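Local coordinates for succinate-semialdehyde dehydrogenase (Streptococcus pyogenes MGAS1882, PDB 4OGD), which probably oxidises succinic semialdehyde to succinate, passing the hydride to NADP+, at residues P344-L350 with P364-Y369. Numbering follows the deposited sequence.
Sequences PTIIAGL and PVGEIY
Thr345 to Ile347 pair in parallel with Val365 to Glu367; the axes of strands 345-348 and 365-369 are inclined by 23°, and four backbone hydrogen bonds link the strands. Thr345 N donates to Pro364 O, Gly366 N to Thr345 O at 2.7 Å, Ile347 N to Gly366 O at a nearly straight 170°, and Ile368 N to Ile347 O. Beyond Ile347 the direct ladder gives way to water: Ile368 O accepts one hydrogen bond from each of two waters, which in turn accept from Gly349 N and Leu350 N, bridging the widening gap where the chain turns at Gly349.

On one face, Ile346 CG2 and Ile368 CD1 cross obliquely at 3.9 Å. Gly366, across from Ile346 in the register, has no side chain and so leaves the place beside Ile346 CG1 to the isoleucine. Phe287 and Tyr276 of helix 276-288 cover this side, touching Ile346 and Ile368 respectively. The other face carries Thr345, Val365, Ile347 and Glu367. With chi1 at 59°, Ile347 CG1 sits between its own N and carbonyl carbon and leans across to Gly366 O, 3.5 Å away. The same side chain runs alongside Glu367, whose CG is 3.8 Å from Ile347 CG1. Helix 308-323 packs here through Val314 and Ile318 on Val365, and Ala321 on Ile347. At the far end Leu350 CD1 reaches Tyr369 OH at 3.6 Å, meeting the ring obliquely; that hydroxyl is hydrogen-bonded to Tyr357 O. Glu367 OE1 lies in the ring plane at the Tyr369 edge.

Strand 327-330 flanks 345-348 antiparallel, and 268-272 continues the sheet beyond 365-371 in parallel. With helices 276-288 and 308-323 on its two faces, this mainly parallel sheet forms a three-layer alpha/beta/alpha arrangement, as in the catalytic domain of aldehyde dehydrogenases.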
ATOM      1  N   PRO A 344      -4.509  35.999 -12.454  1.00 11.82           N
ATOM      2  CA  PRO A 344      -5.523  35.453 -11.548  1.00 12.13           C
ATOM      3  C   PRO A 344      -6.901  35.628 -12.168  1.00 15.10           C
ATOM      4  O   PRO A 344      -7.241  36.714 -12.639  1.00 12.01           O
ATOM      5  CB  PRO A 344      -5.373  36.318 -10.299  1.00 13.26           C
ATOM      6  CG  PRO A 344      -3.942  36.764 -10.335  1.00 14.43           C
ATOM      7  CD  PRO A 344      -3.665  37.006 -11.788  1.00 12.20           C
ATOM      8  N   THR A 345      -7.672  34.550 -12.197  1.00 14.40           N
ATOM      9  CA  THR A 345      -8.932  34.532 -12.915  1.00 12.24           C
ATOM     10  C   THR A 345      -9.949  33.867 -11.999  1.00 15.21           C
ATOM     11  O   THR A 345      -9.611  32.914 -11.299  1.00 12.07           O
ATOM     12  CB  THR A 345      -8.781  33.723 -14.215  1.00 16.13           C
ATOM     13  OG1 THR A 345      -7.774  34.328 -15.039  1.00 14.92           O
ATOM     14  CG2 THR A 345     -10.094  33.653 -14.986  1.00 15.19           C
ATOM     15  N   ILE A 346     -11.176  34.384 -11.966  1.00 13.77           N
ATOM     16  CA  ILE A 346     -12.216  33.795 -11.135  1.00 12.21           C
ATOM     17  C   ILE A 346     -13.386  33.392 -12.013  1.00 14.71           C
ATOM     18  O   ILE A 346     -13.856  34.187 -12.824  1.00 13.47           O
ATOM     19  CB  ILE A 346     -12.719  34.771 -10.049  1.00 13.02           C
ATOM     20  CG1 ILE A 346     -11.550  35.225  -9.171  1.00 13.17           C
ATOM     21  CG2 ILE A 346     -13.813  34.111  -9.194  1.00 10.68           C
ATOM     22  CD1 ILE A 346     -11.888  36.344  -8.202  1.00 11.29           C
ATOM     23  N   ILE A 347     -13.840  32.153 -11.856  1.00 13.28           N
ATOM     24  CA  ILE A 347     -15.044  31.692 -12.538  1.00 12.03           C
ATOM     25  C   ILE A 347     -16.098  31.232 -11.541  1.00 15.66           C
ATOM     26  O   ILE A 347     -15.790  30.872 -10.409  1.00 11.80           O
ATOM     27  CB  ILE A 347     -14.750  30.546 -13.510  1.00 14.54           C
ATOM     28  CG1 ILE A 347     -14.128  29.354 -12.767  1.00 12.52           C
ATOM     29  CG2 ILE A 347     -13.857  31.038 -14.643  1.00 13.36           C
ATOM     30  CD1 ILE A 347     -13.916  28.116 -13.635  1.00 15.30           C
ATOM     31  N   ALA A 348     -17.353  31.256 -11.975  1.00 14.43           N
ATOM     32  CA  ALA A 348     -18.456  30.776 -11.157  1.00 13.62           C
ATOM     33  C   ALA A 348     -19.495  30.160 -12.084  1.00 11.06           C
ATOM     34  O   ALA A 348     -19.250  30.013 -13.283  1.00 13.22           O
ATOM     35  CB  ALA A 348     -19.051  31.917 -10.338  1.00 13.07           C
ATOM     36  N   GLY A 349     -20.645  29.785 -11.537  1.00 15.26           N
ATOM     37  CA  GLY A 349     -21.703  29.198 -12.340  1.00 15.42           C
ATOM     38  C   GLY A 349     -21.362  27.885 -13.031  1.00 14.61           C
ATOM     39  O   GLY A 349     -21.867  27.608 -14.120  1.00 15.06           O
ATOM     40  N   LEU A 350     -20.505  27.074 -12.415  1.00 14.63           N
ATOM     41  CA  LEU A 350     -20.237  25.745 -12.943  1.00 11.86           C
ATOM     42  C   LEU A 350     -21.407  24.816 -12.626  1.00 12.53           C
ATOM     43  O   LEU A 350     -21.817  24.696 -11.473  1.00 13.93           O
ATOM     44  CB  LEU A 350     -18.942  25.170 -12.352  1.00 12.00           C
ATOM     45  CG  LEU A 350     -17.635  25.858 -12.767  1.00 13.75           C
ATOM     46  CD1 LEU A 350     -16.513  25.503 -11.796  1.00 14.09           C
ATOM     47  CD2 LEU A 350     -17.233  25.477 -14.184  1.00 14.01           C
ATOM     48  N   PRO A 364      -3.783  29.720 -11.453  1.00  9.60           N
ATOM     49  CA  PRO A 364      -4.361  30.729 -10.561  1.00  9.70           C
ATOM     50  C   PRO A 364      -5.817  31.020 -10.877  1.00 14.03           C
ATOM     51  O   PRO A 364      -6.160  32.162 -11.180  1.00 12.35           O
ATOM     52  CB  PRO A 364      -3.515  31.968 -10.859  1.00 11.72           C
ATOM     53  CG  PRO A 364      -3.094  31.787 -12.285  1.00 10.33           C
ATOM     54  CD  PRO A 364      -2.896  30.311 -12.471  1.00 12.46           C
ATOM     55  N   VAL A 365      -6.660  29.995 -10.795  1.00  8.55           N
ATOM     56  CA  VAL A 365      -8.057  30.128 -11.171  1.00 10.77           C
ATOM     57  C   VAL A 365      -8.968  29.864  -9.987  1.00 11.06           C
ATOM     58  O   VAL A 365      -9.140  28.719  -9.566  1.00 10.34           O
ATOM     59  CB  VAL A 365      -8.424  29.175 -12.328  1.00 11.52           C
ATOM     60  CG1 VAL A 365      -9.874  29.370 -12.734  1.00 12.05           C
ATOM     61  CG2 VAL A 365      -7.497  29.401 -13.518  1.00 10.54           C
ATOM     62  N   GLY A 366      -9.564  30.923  -9.453  1.00  9.33           N
ATOM     63  CA  GLY A 366     -10.529  30.772  -8.383  1.00  9.49           C
ATOM     64  C   GLY A 366     -11.839  30.248  -8.945  1.00  9.89           C
ATOM     65  O   GLY A 366     -12.212  30.584 -10.069  1.00 10.75           O
ATOM     66  N   GLU A 367     -12.516  29.390  -8.187  1.00  8.87           N
ATOM     67  CA  GLU A 367     -13.812  28.851  -8.608  1.00  9.55           C
ATOM     68  C   GLU A 367     -14.789  28.984  -7.459  1.00 11.54           C
ATOM     69  O   GLU A 367     -14.505  28.544  -6.348  1.00  9.00           O
ATOM     70  CB  GLU A 367     -13.672  27.378  -8.994  1.00  9.08           C
ATOM     71  CG  GLU A 367     -12.623  27.113 -10.060  1.00 10.80           C
ATOM     72  CD  GLU A 367     -12.174  25.670 -10.069  1.00 13.66           C
ATOM     73  OE1 GLU A 367     -13.020  24.791  -9.805  1.00 11.09           O
ATOM     74  OE2 GLU A 367     -10.968  25.420 -10.302  1.00 16.92           O
ATOM     75  N   ILE A 368     -15.939  29.605  -7.712  1.00  9.01           N
ATOM     76  CA  ILE A 368     -16.921  29.774  -6.659  1.00  9.51           C
ATOM     77  C   ILE A 368     -18.140  28.893  -6.913  1.00  9.98           C
ATOM     78  O   ILE A 368     -18.811  29.034  -7.935  1.00 10.41           O
ATOM     79  CB  ILE A 368     -17.340  31.251  -6.502  1.00  9.84           C
ATOM     80  CG1 ILE A 368     -16.103  32.123  -6.288  1.00 10.95           C
ATOM     81  CG2 ILE A 368     -18.261  31.398  -5.318  1.00 11.34           C
ATOM     82  CD1 ILE A 368     -16.396  33.630  -6.368  1.00 11.08           C
ATOM     83  N   TYR A 369     -18.395  27.976  -5.982  1.00  7.43           N
ATOM     84  CA  TYR A 369     -19.550  27.082  -6.042  1.00  8.10           C
ATOM     85  C   TYR A 369     -20.590  27.558  -5.037  1.00 11.38           C
ATOM     86  O   TYR A 369     -20.338  27.530  -3.830  1.00 11.52           O
ATOM     87  CB  TYR A 369     -19.143  25.654  -5.665  1.00  6.06           C
ATOM     88  CG  TYR A 369     -18.308  24.917  -6.691  1.00  7.89           C
ATOM     89  CD1 TYR A 369     -18.772  23.746  -7.275  1.00 13.07           C
ATOM     90  CD2 TYR A 369     -17.048  25.378  -7.059  1.00  9.08           C
ATOM     91  CE1 TYR A 369     -18.016  23.059  -8.203  1.00 12.27           C
ATOM     92  CE2 TYR A 369     -16.275  24.699  -7.995  1.00  9.93           C
ATOM     93  CZ  TYR A 369     -16.766  23.539  -8.566  1.00  9.88           C
ATOM     94  OH  TYR A 369     -16.007  22.838  -9.487  1.00 11.46           O
TER
HETATM   95  O   HOH W   1     -21.208  29.882  -8.746  1.00 17.70           O
HETATM   96  O   HOH W   2     -19.179  27.222  -9.826  1.00 13.24           O